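Local coordinates for protein nidogen (Mus musculus, PDB 1NPE) that forms a six-bladed YWTD beta-propeller of the basement-membrane protein nidogen (entactin), a domain that probably binds laminin, at residues A[22-27]-A[242-246]; A[17-22]-A[217-222]; A[37-43]-A[254-260]; A[137-143]-A[168-174]. All coordinates share one frame; numbering follows the deposited sequence.

Contact 1: A[22-27]-A[242-246]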
# COMPACT_ATOMS: atom_id res chain seq x y z
N MET A 22 13.91 4.17 21.87
CA MET A 22 14.54 4.33 20.56
C MET A 22 15.83 5.14 20.68
O MET A 22 15.81 6.26 21.21
CB MET A 22 13.62 5.07 19.58
CG MET A 22 12.28 4.41 19.29
SD MET A 22 11.42 5.26 17.93
CE MET A 22 10.44 6.45 18.81
N LYS A 23 16.94 4.58 20.20
CA LYS A 23 18.22 5.29 20.23
C LYS A 23 18.29 6.11 18.95
O LYS A 23 18.94 5.73 17.98
CB LYS A 23 19.38 4.29 20.28
CG LYS A 23 19.41 3.37 21.51
CD LYS A 23 19.99 4.06 22.75
CE LYS A 23 18.98 4.95 23.46
NZ LYS A 23 19.58 5.65 24.64
N LYS A 24 17.60 7.25 18.95
CA LYS A 24 17.52 8.14 17.79
C LYS A 24 18.85 8.60 17.19
O LYS A 24 18.97 8.76 15.98
CB LYS A 24 16.71 9.39 18.13
CG LYS A 24 15.38 9.13 18.79
CD LYS A 24 14.77 10.46 19.15
CE LYS A 24 13.87 10.33 20.34
NZ LYS A 24 13.31 11.65 20.76
N THR A 25 19.81 8.89 18.06
CA THR A 25 21.12 9.36 17.63
C THR A 25 21.95 8.28 16.94
O THR A 25 22.92 8.58 16.25
CB THR A 25 21.92 9.93 18.81
OG1 THR A 25 22.08 8.92 19.81
CG2 THR A 25 21.20 11.13 19.40
N GLU A 26 21.54 7.03 17.13
CA GLU A 26 22.23 5.88 16.56
C GLU A 26 21.60 5.35 15.28
O GLU A 26 22.02 4.31 14.75
CB GLU A 26 22.34 4.77 17.60
CG GLU A 26 23.10 5.20 18.85
CD GLU A 26 23.26 4.09 19.87
OE1 GLU A 26 23.08 2.90 19.51
OE2 GLU A 26 23.58 4.40 21.04
N ALA A 27 20.60 6.06 14.77
CA ALA A 27 19.90 5.68 13.55
C ALA A 27 20.80 5.79 12.32
O ALA A 27 21.27 6.88 11.96
CB ALA A 27 18.65 6.53 13.37
N MET A 242 4.76 7.97 23.99
CA MET A 242 6.05 7.81 24.64
C MET A 242 7.18 8.62 24.02
O MET A 242 7.89 9.34 24.73
CB MET A 242 6.43 6.33 24.68
CG MET A 242 5.36 5.43 25.30
SD MET A 242 4.89 5.93 26.98
CE MET A 242 5.91 4.81 27.95
N ASP A 243 7.30 8.58 22.69
CA ASP A 243 8.40 9.27 22.02
C ASP A 243 8.17 9.37 20.51
O ASP A 243 7.29 8.70 19.95
CB ASP A 243 9.68 8.48 22.33
CG ASP A 243 10.95 9.21 21.94
OD1 ASP A 243 12.00 8.55 21.94
OD2 ASP A 243 10.91 10.43 21.67
N THR A 244 8.94 10.23 19.85
CA THR A 244 8.85 10.39 18.41
C THR A 244 10.25 10.54 17.82
O THR A 244 11.14 11.10 18.45
CB THR A 244 8.03 11.64 17.98
OG1 THR A 244 8.67 12.83 18.44
CG2 THR A 244 6.62 11.58 18.55
N PHE A 245 10.44 10.01 16.61
CA PHE A 245 11.71 10.11 15.92
C PHE A 245 11.51 10.71 14.54
O PHE A 245 10.79 10.15 13.72
CB PHE A 245 12.39 8.75 15.78
CG PHE A 245 13.61 8.77 14.91
CD1 PHE A 245 14.71 9.55 15.25
CD2 PHE A 245 13.66 8.01 13.74
CE1 PHE A 245 15.84 9.58 14.44
CE2 PHE A 245 14.78 8.03 12.92
CZ PHE A 245 15.88 8.82 13.27
N HIS A 246 12.15 11.85 14.29
CA HIS A 246 12.07 12.51 13.00
C HIS A 246 13.38 12.28 12.27
O HIS A 246 14.41 12.84 12.67
CB HIS A 246 11.92 14.03 13.15
CG HIS A 246 10.61 14.47 13.70
ND1 HIS A 246 10.29 14.35 15.04
CD2 HIS A 246 9.56 15.09 13.12
CE1 HIS A 246 9.10 14.88 15.25
NE2 HIS A 246 8.63 15.34 14.10
O HOH W 1 11.33 5.78 22.56
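The 3-10 turn of 24-26 brings K24 up against the end of strand 242-245, the CA of K24 lying 6.4 Å from the CA of F245, without any sheet pairing between the two backbones. K24 carries the polar half of the contact. Its CG stands anti to the carbonyl carbon (chi1 -49°) and starts an extended chain that carries NZ out to the carboxylate of D243, which comes from the opposite direction. K24 NZ forms a salt bridge to D243 OD2 at 2.8 Å, using the syn lone pair of that oxygen, and adds a weak hydrogen bond to T244 O at 3.2 Å. The same OD2 also accepts from T244 N at 2.7 Å, which approaches from above the carboxylate plane, and two donors together should hold the rotation of the group. The segments belong to adjacent blades of the propeller: 22-27 is the loop before the outermost strand, 28-33, of the blade that closes the ring, and 240-245 is the outermost strand of the blade before it. There M242 and D243 both face A233, a classic beta bulge. The other carboxylate oxygen is served by a water that donates to D243 OD1 at 2.9 Å and accepts from M22 N. The rest of the packing is apolar. The F245 ring is met obliquely from two places, by K24 CB at 3.5 Å from F245 CD1 and by A27 CB at 3.6 Å from F245 CZ, while the bent end of M22 puts its SD 4.2 Å from F245 CB.

Contact 2: A[17-22]-A[217-222]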
# COMPACT_ATOMS: atom_id res chain seq x y z
N LEU A 17 16.94 -0.43 19.83
CA LEU A 17 15.88 -0.37 20.82
C LEU A 17 16.44 -0.94 22.11
O LEU A 17 16.53 -2.16 22.26
CB LEU A 17 14.68 -1.23 20.41
CG LEU A 17 13.40 -0.61 19.83
CD1 LEU A 17 12.31 -1.68 19.87
CD2 LEU A 17 12.96 0.60 20.64
N GLU A 18 16.85 -0.07 23.03
CA GLU A 18 17.38 -0.53 24.31
C GLU A 18 16.32 -0.30 25.40
O GLU A 18 16.07 0.84 25.81
CB GLU A 18 18.71 0.17 24.64
CG GLU A 18 19.82 -0.12 23.61
CD GLU A 18 21.23 0.08 24.15
OE1 GLU A 18 21.90 1.07 23.76
OE2 GLU A 18 21.67 -0.76 24.96
N ARG A 19 15.67 -1.39 25.80
CA ARG A 19 14.61 -1.36 26.81
C ARG A 19 13.47 -0.39 26.51
O ARG A 19 13.33 0.64 27.17
CB ARG A 19 15.18 -1.12 28.22
CG ARG A 19 15.57 -2.40 28.96
CD ARG A 19 14.39 -3.39 29.03
NE ARG A 19 14.60 -4.59 28.22
CZ ARG A 19 13.83 -4.97 27.20
NH1 ARG A 19 12.78 -4.24 26.83
NH2 ARG A 19 14.09 -6.10 26.55
N ASN A 20 12.69 -0.73 25.49
CA ASN A 20 11.54 0.06 25.05
C ASN A 20 11.86 1.52 24.71
O ASN A 20 10.97 2.37 24.71
CB ASN A 20 10.41 -0.00 26.10
CG ASN A 20 9.95 -1.43 26.38
OD1 ASN A 20 9.10 -1.66 27.26
ND2 ASN A 20 10.51 -2.40 25.66
N THR A 21 13.13 1.80 24.39
CA THR A 21 13.56 3.16 24.05
C THR A 21 14.28 3.21 22.70
O THR A 21 15.14 2.38 22.42
CB THR A 21 14.49 3.74 25.16
OG1 THR A 21 13.77 3.82 26.39
CG2 THR A 21 14.99 5.12 24.78
N MET A 22 13.91 4.17 21.87
CA MET A 22 14.54 4.33 20.56
C MET A 22 15.83 5.14 20.68
O MET A 22 15.81 6.26 21.21
CB MET A 22 13.62 5.07 19.58
CG MET A 22 12.28 4.41 19.29
SD MET A 22 11.42 5.26 17.93
CE MET A 22 10.44 6.45 18.81
N TYR A 217 6.16 -4.12 20.30
CA TYR A 217 7.21 -4.66 21.14
C TYR A 217 6.68 -4.56 22.57
O TYR A 217 6.85 -3.53 23.24
CB TYR A 217 8.52 -3.87 20.99
CG TYR A 217 9.69 -4.57 21.64
CD1 TYR A 217 9.98 -5.90 21.34
CD2 TYR A 217 10.48 -3.92 22.59
CE1 TYR A 217 11.00 -6.58 21.98
CE2 TYR A 217 11.52 -4.60 23.24
CZ TYR A 217 11.77 -5.94 22.93
OH TYR A 217 12.76 -6.64 23.58
N GLY A 218 5.98 -5.61 23.00
CA GLY A 218 5.41 -5.65 24.33
C GLY A 218 4.19 -4.77 24.49
O GLY A 218 3.18 -4.95 23.81
N LYS A 219 4.30 -3.81 25.40
CA LYS A 219 3.22 -2.86 25.69
C LYS A 219 3.26 -1.63 24.76
O LYS A 219 2.29 -0.87 24.70
CB LYS A 219 3.31 -2.40 27.15
CG LYS A 219 4.73 -2.02 27.59
CD LYS A 219 4.76 -1.35 28.97
CE LYS A 219 4.21 -2.25 30.07
NZ LYS A 219 4.12 -1.52 31.38
N ASN A 220 4.37 -1.45 24.05
CA ASN A 220 4.54 -0.32 23.14
C ASN A 220 4.22 -0.57 21.66
O ASN A 220 4.50 -1.63 21.11
CB ASN A 220 5.98 0.21 23.24
CG ASN A 220 6.16 1.23 24.34
OD1 ASN A 220 5.31 1.39 25.22
ND2 ASN A 220 7.28 1.95 24.30
N LEU A 221 3.63 0.44 21.03
CA LEU A 221 3.31 0.38 19.61
C LEU A 221 4.21 1.38 18.90
O LEU A 221 4.47 2.46 19.42
CB LEU A 221 1.85 0.76 19.33
CG LEU A 221 0.73 -0.20 19.73
CD1 LEU A 221 -0.59 0.38 19.23
CD2 LEU A 221 0.97 -1.58 19.14
N TYR A 222 4.70 1.01 17.73
CA TYR A 222 5.54 1.91 16.95
C TYR A 222 4.91 2.02 15.58
O TYR A 222 4.78 1.03 14.86
CB TYR A 222 6.97 1.36 16.83
CG TYR A 222 7.69 1.21 18.15
CD1 TYR A 222 7.60 0.02 18.87
CD2 TYR A 222 8.44 2.26 18.67
CE1 TYR A 222 8.25 -0.12 20.10
CE2 TYR A 222 9.09 2.13 19.90
CZ TYR A 222 8.99 0.94 20.60
OH TYR A 222 9.62 0.80 21.81
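Where two turns of adjacent propeller blades meet, R19 and N20, from the loop after strand 11-17, face Y217 at the start of a type II' beta turn that runs from Y217 to N220 and joins two strands of the other blade. R19 NH2 donates to Y217 OH over 3.3 Å at an N-H...O angle of 159°, the hydroxyl lying at the guanidinium edge, and the two side chains cross at about a right angle although guanidinium and ring planes are only 14° apart. The amide of N20 stands almost upright to the same ring, with ND2 3.4 Å from Y217 CE2. With CG anti to the backbone N (chi1 -168°), Y217 carries its ring out toward R19 and N20. L17 divides its methyls between two tyrosines, CD1 lying 4.0 Å from Y217 CD2 and CD2 3.5 Å from Y222 OH. M22, running antiparallel alongside Y222, sets its CG 4.0 Å from Y222 CE2 and makes an oblique Met-aromatic contact, with SD 5.4 Å from the ring centroid. An alanine in place of Y217 would remove the ring and hydroxyl together, and would probably leave the R19 guanidinium without this acceptor, with a gap opened beside L17 CD1. I258 of strand 256-259 packs on L17 and both tyrosines, completing the apolar filling between neighbouring blade sheets that is typical of a beta-propeller.

Contact 3: A[37-43]-A[254-260]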
# COMPACT_ATOMS: atom_id res chain seq x y z
N VAL A 37 11.07 1.75 -4.08
CA VAL A 37 10.18 2.41 -3.13
C VAL A 37 9.74 1.25 -2.23
O VAL A 37 8.81 0.51 -2.55
CB VAL A 37 8.95 3.07 -3.81
CG1 VAL A 37 7.99 3.59 -2.76
CG2 VAL A 37 9.40 4.21 -4.72
N ILE A 38 10.48 1.06 -1.14
CA ILE A 38 10.21 -0.00 -0.18
C ILE A 38 8.94 0.32 0.58
O ILE A 38 8.80 1.40 1.14
CB ILE A 38 11.38 -0.14 0.82
CG1 ILE A 38 12.72 -0.19 0.08
CG2 ILE A 38 11.21 -1.41 1.65
CD1 ILE A 38 12.98 -1.49 -0.67
N ILE A 39 8.00 -0.63 0.61
CA ILE A 39 6.74 -0.41 1.31
C ILE A 39 6.57 -1.31 2.52
O ILE A 39 6.53 -0.83 3.65
CB ILE A 39 5.54 -0.59 0.36
CG1 ILE A 39 5.65 0.38 -0.83
CG2 ILE A 39 4.24 -0.37 1.11
CD1 ILE A 39 5.48 1.85 -0.45
N GLY A 40 6.48 -2.62 2.30
CA GLY A 40 6.31 -3.55 3.41
C GLY A 40 7.61 -4.11 3.96
O GLY A 40 8.57 -4.30 3.21
N LEU A 41 7.64 -4.38 5.26
CA LEU A 41 8.82 -4.95 5.90
C LEU A 41 8.44 -6.06 6.87
O LEU A 41 7.39 -6.00 7.52
CB LEU A 41 9.60 -3.89 6.68
CG LEU A 41 10.42 -2.82 5.96
CD1 LEU A 41 11.03 -1.91 7.01
CD2 LEU A 41 11.51 -3.43 5.08
N ALA A 42 9.30 -7.06 6.99
CA ALA A 42 9.09 -8.17 7.92
C ALA A 42 10.45 -8.70 8.34
O ALA A 42 11.46 -8.43 7.69
CB ALA A 42 8.25 -9.28 7.27
N PHE A 43 10.49 -9.46 9.43
CA PHE A 43 11.75 -9.98 9.92
C PHE A 43 11.68 -11.44 10.34
O PHE A 43 10.81 -11.83 11.12
CB PHE A 43 12.22 -9.12 11.09
CG PHE A 43 13.58 -9.48 11.60
CD1 PHE A 43 14.72 -9.13 10.89
CD2 PHE A 43 13.73 -10.14 12.82
CE1 PHE A 43 15.98 -9.43 11.37
CE2 PHE A 43 14.98 -10.44 13.31
CZ PHE A 43 16.11 -10.08 12.59
N TYR A 254 7.34 4.44 5.33
CA TYR A 254 6.42 3.35 5.01
C TYR A 254 6.37 2.24 6.07
O TYR A 254 6.07 2.51 7.23
CB TYR A 254 6.70 2.81 3.61
CG TYR A 254 6.48 3.87 2.54
CD1 TYR A 254 5.20 4.37 2.29
CD2 TYR A 254 7.56 4.42 1.84
CE1 TYR A 254 5.00 5.39 1.36
CE2 TYR A 254 7.36 5.45 0.91
CZ TYR A 254 6.08 5.93 0.68
OH TYR A 254 5.88 6.97 -0.20
N GLY A 255 6.63 1.00 5.66
CA GLY A 255 6.58 -0.12 6.58
C GLY A 255 7.53 -0.02 7.76
O GLY A 255 8.53 0.69 7.73
N ILE A 256 7.21 -0.78 8.80
CA ILE A 256 8.01 -0.80 10.02
C ILE A 256 7.94 -2.19 10.65
O ILE A 256 6.89 -2.82 10.66
CB ILE A 256 7.51 0.28 11.02
CG1 ILE A 256 8.50 0.45 12.17
CG2 ILE A 256 6.13 -0.06 11.53
CD1 ILE A 256 8.21 1.67 13.03
N THR A 257 9.08 -2.66 11.15
CA THR A 257 9.15 -3.97 11.77
C THR A 257 10.24 -3.98 12.84
O THR A 257 11.10 -3.09 12.87
CB THR A 257 9.40 -5.07 10.71
OG1 THR A 257 9.29 -6.36 11.31
CG2 THR A 257 10.79 -4.92 10.08
N ILE A 258 10.18 -4.95 13.73
CA ILE A 258 11.17 -5.06 14.79
C ILE A 258 12.06 -6.28 14.63
O ILE A 258 11.58 -7.40 14.49
CB ILE A 258 10.51 -5.05 16.18
CG1 ILE A 258 9.91 -3.67 16.44
CG2 ILE A 258 11.52 -5.38 17.27
CD1 ILE A 258 9.33 -3.50 17.80
N ALA A 259 13.37 -6.04 14.64
CA ALA A 259 14.35 -7.11 14.51
C ALA A 259 14.68 -7.67 15.89
O ALA A 259 15.46 -7.08 16.63
CB ALA A 259 15.61 -6.59 13.84
N LEU A 260 14.06 -8.79 16.24
CA LEU A 260 14.28 -9.42 17.53
C LEU A 260 15.58 -10.22 17.53
O LEU A 260 15.98 -10.77 16.50
CB LEU A 260 13.11 -10.34 17.89
CG LEU A 260 11.77 -9.64 18.15
CD1 LEU A 260 10.66 -10.66 18.30
CD2 LEU A 260 11.88 -8.76 19.39
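I39 and Y254 meet at the junction between the propeller blade of strand 36-44, innermost there, and the neighbouring blade, whose innermost strand is the C-terminal 256-259. The segment axes approach to 5.8 Å with their directions 16° apart, so the strands are nearly parallel. They are not zipped into one sheet: G255 N gives I39 O a weak, bent bond of 2.7 Å, and the rest is packing. I39 CD1 sits over the centre of one face of the Y254 ring, 3.8 Å from its centroid, a CH-pi contact. A CB on G255 would run into I39 O, so glycine lets the chains come close here. Further along, T257 CG2 packs 3.7 Å from L41 CB. F43, with CG anti to the backbone N (chi1 -175°), turns a ring face to A259 CA, 3.6 Å from the ring centroid, while L260 O lies 3.4 Å from F43 CE2 at the ring edge. The disulfide C45-C263 fastens the chain just beyond. Strand 2-8 flanks 256-259 in its sheet and touches T257 and A259, strand 49-54 pairs with 37-43 in its own sheet, W52 touching I38 and L41, and strand 211-217 of the preceding blade packs on I39 and I258.

Contact 4: A[137-143]-A[168-174]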
# COMPACT_ATOMS: atom_id res chain seq x y z
N TYR A 137 -3.66 -12.47 9.81
CA TYR A 137 -4.51 -11.29 9.96
C TYR A 137 -4.13 -10.21 8.93
O TYR A 137 -2.95 -9.99 8.65
CB TYR A 137 -4.34 -10.68 11.36
CG TYR A 137 -4.53 -11.65 12.52
CD1 TYR A 137 -3.45 -12.32 13.08
CD2 TYR A 137 -5.80 -11.87 13.07
CE1 TYR A 137 -3.61 -13.18 14.16
CE2 TYR A 137 -5.98 -12.73 14.14
CZ TYR A 137 -4.88 -13.39 14.68
OH TYR A 137 -5.06 -14.25 15.74
N TRP A 138 -5.12 -9.51 8.39
CA TRP A 138 -4.82 -8.45 7.42
C TRP A 138 -5.85 -7.35 7.40
O TRP A 138 -6.96 -7.51 7.93
CB TRP A 138 -4.66 -9.03 6.01
CG TRP A 138 -5.92 -9.59 5.41
CD1 TRP A 138 -6.82 -8.92 4.63
CD2 TRP A 138 -6.37 -10.95 5.48
NE1 TRP A 138 -7.80 -9.79 4.20
CE2 TRP A 138 -7.55 -11.03 4.70
CE3 TRP A 138 -5.89 -12.10 6.11
CZ2 TRP A 138 -8.25 -12.24 4.54
CZ3 TRP A 138 -6.59 -13.29 5.95
CH2 TRP A 138 -7.76 -13.35 5.17
N THR A 139 -5.47 -6.21 6.82
CA THR A 139 -6.38 -5.08 6.69
C THR A 139 -6.67 -4.86 5.21
O THR A 139 -5.87 -5.25 4.35
CB THR A 139 -5.78 -3.75 7.23
OG1 THR A 139 -4.76 -3.28 6.34
CG2 THR A 139 -5.19 -3.95 8.61
N ASP A 140 -7.82 -4.28 4.93
CA ASP A 140 -8.22 -3.95 3.57
C ASP A 140 -8.85 -2.58 3.73
O ASP A 140 -9.93 -2.45 4.29
CB ASP A 140 -9.24 -4.96 3.02
CG ASP A 140 -9.60 -4.70 1.55
OD1 ASP A 140 -9.52 -3.56 1.07
OD2 ASP A 140 -9.99 -5.67 0.86
N TRP A 141 -8.15 -1.55 3.28
CA TRP A 141 -8.66 -0.19 3.44
C TRP A 141 -9.73 0.25 2.45
O TRP A 141 -9.97 1.45 2.30
CB TRP A 141 -7.52 0.83 3.56
CG TRP A 141 -6.59 0.88 2.42
CD1 TRP A 141 -5.44 0.16 2.27
CD2 TRP A 141 -6.67 1.75 1.29
NE1 TRP A 141 -4.80 0.53 1.11
CE2 TRP A 141 -5.53 1.51 0.49
CE3 TRP A 141 -7.60 2.72 0.87
CZ2 TRP A 141 -5.28 2.21 -0.70
CZ3 TRP A 141 -7.36 3.41 -0.33
CH2 TRP A 141 -6.21 3.15 -1.09
N ASN A 142 -10.37 -0.73 1.80
CA ASN A 142 -11.48 -0.54 0.85
C ASN A 142 -12.31 0.66 1.32
O ASN A 142 -13.00 0.58 2.34
CB ASN A 142 -12.36 -1.81 0.89
CG ASN A 142 -13.52 -1.80 -0.11
OD1 ASN A 142 -14.01 -2.86 -0.49
ND2 ASN A 142 -13.98 -0.63 -0.52
N ARG A 143 -12.23 1.77 0.59
CA ARG A 143 -12.95 2.99 0.96
C ARG A 143 -14.40 2.77 1.38
O ARG A 143 -14.85 3.34 2.37
CB ARG A 143 -12.90 4.00 -0.19
CG ARG A 143 -11.60 4.75 -0.33
CD ARG A 143 -11.48 5.88 0.68
NE ARG A 143 -10.28 6.67 0.43
CZ ARG A 143 -9.82 7.64 1.21
NH1 ARG A 143 -10.47 7.98 2.32
NH2 ARG A 143 -8.69 8.25 0.90
N LEU A 168 -9.59 3.92 7.31
CA LEU A 168 -8.46 3.52 6.49
C LEU A 168 -7.48 2.69 7.34
O LEU A 168 -6.47 3.22 7.82
CB LEU A 168 -7.76 4.75 5.90
CG LEU A 168 -8.60 5.69 5.01
CD1 LEU A 168 -7.79 6.95 4.65
CD2 LEU A 168 -9.06 4.97 3.75
N PRO A 169 -7.82 1.42 7.63
CA PRO A 169 -6.91 0.59 8.42
C PRO A 169 -5.70 0.24 7.56
O PRO A 169 -5.77 -0.63 6.70
CB PRO A 169 -7.76 -0.64 8.76
CG PRO A 169 -8.72 -0.73 7.61
CD PRO A 169 -9.09 0.72 7.37
N ASN A 170 -4.61 0.98 7.75
CA ASN A 170 -3.41 0.79 6.96
C ASN A 170 -2.44 -0.30 7.41
O ASN A 170 -1.80 -0.93 6.58
CB ASN A 170 -2.68 2.12 6.80
CG ASN A 170 -3.38 3.05 5.83
OD1 ASN A 170 -3.99 2.61 4.85
ND2 ASN A 170 -3.30 4.35 6.09
N GLY A 171 -2.32 -0.50 8.71
CA GLY A 171 -1.43 -1.53 9.20
C GLY A 171 -1.94 -2.15 10.48
O GLY A 171 -2.79 -1.58 11.16
N LEU A 172 -1.49 -3.37 10.75
CA LEU A 172 -1.89 -4.03 11.98
C LEU A 172 -0.73 -4.83 12.56
O LEU A 172 0.28 -5.06 11.89
CB LEU A 172 -3.14 -4.90 11.79
CG LEU A 172 -3.06 -6.31 11.21
CD1 LEU A 172 -4.48 -6.77 10.98
CD2 LEU A 172 -2.27 -6.33 9.92
N THR A 173 -0.87 -5.23 13.81
CA THR A 173 0.20 -5.97 14.45
C THR A 173 -0.40 -6.89 15.49
O THR A 173 -1.49 -6.64 16.01
CB THR A 173 1.25 -5.00 15.06
OG1 THR A 173 2.37 -5.74 15.56
CG2 THR A 173 0.64 -4.15 16.18
N PHE A 174 0.28 -8.00 15.77
CA PHE A 174 -0.22 -8.95 16.75
C PHE A 174 0.80 -9.25 17.83
O PHE A 174 1.96 -9.54 17.53
CB PHE A 174 -0.65 -10.25 16.08
CG PHE A 174 -1.35 -11.21 17.01
CD1 PHE A 174 -2.71 -11.09 17.27
CD2 PHE A 174 -0.64 -12.24 17.63
CE1 PHE A 174 -3.36 -11.98 18.13
CE2 PHE A 174 -1.28 -13.13 18.49
CZ PHE A 174 -2.64 -13.00 18.74
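Y137 and F174 hold their ring planes nearly parallel (13°) but strongly offset, with little overlap, the centroids 5.1 Å from each other and Y137 CE1 above one face of F174. T139 and L172 run antiparallel alongside each other, T139 CG2 resting 3.8 Å from L172 CD1. The hydroxyl of T139, held between the backbone N and the carbonyl carbon (chi1 72°), donates to P169 O at 2.9 Å from above the carbonyl plane and accepts from G126 N. Y137, W138, T139 and D140 spell the YWTD signature of the family, here on the second strand of one blade packed against the innermost strand of the next; D140 turns away and its carboxylate accepts from the backbone N of V122 and N123. A valine in place of T139 would probably leave P169 O without this donor and take the hydroxyl acceptor from G126 N. N170 OD1, bonded chiefly to R125, lies over a face of the W141 ring, 3.8 Å from CD1, its amide plane steeply inclined to the indole. L168 CD2 touches W141 CE3 and covers one face of the R143 guanidinium, 3.6 Å from NH1. Outside the two segments, R143 NH2 pairs with an acidic side chain of another protein chain.

Contacts 1, 2 and 3 surround the blade that closes the propeller: the first two, with centres 11 Å apart and M22 in common, join its loop 17-27 to the preceding blade, and contact 3 joins its innermost strand to the following one. Contacts 2 and 3 touch through Y217 CB and I258 CD1, 3.3 Å apart. Contact 4 is a further junction between blades, its centre 15 Å from that of contact 3; T173 CG2 reaches L221 CD2 of contact 2 at 3.9 Å. Contacts 3 and 4 both meet the other protein chain. A bound cadmium ion lies about 7 Å from the side chain of L168, and one about 9 Å from that of F245.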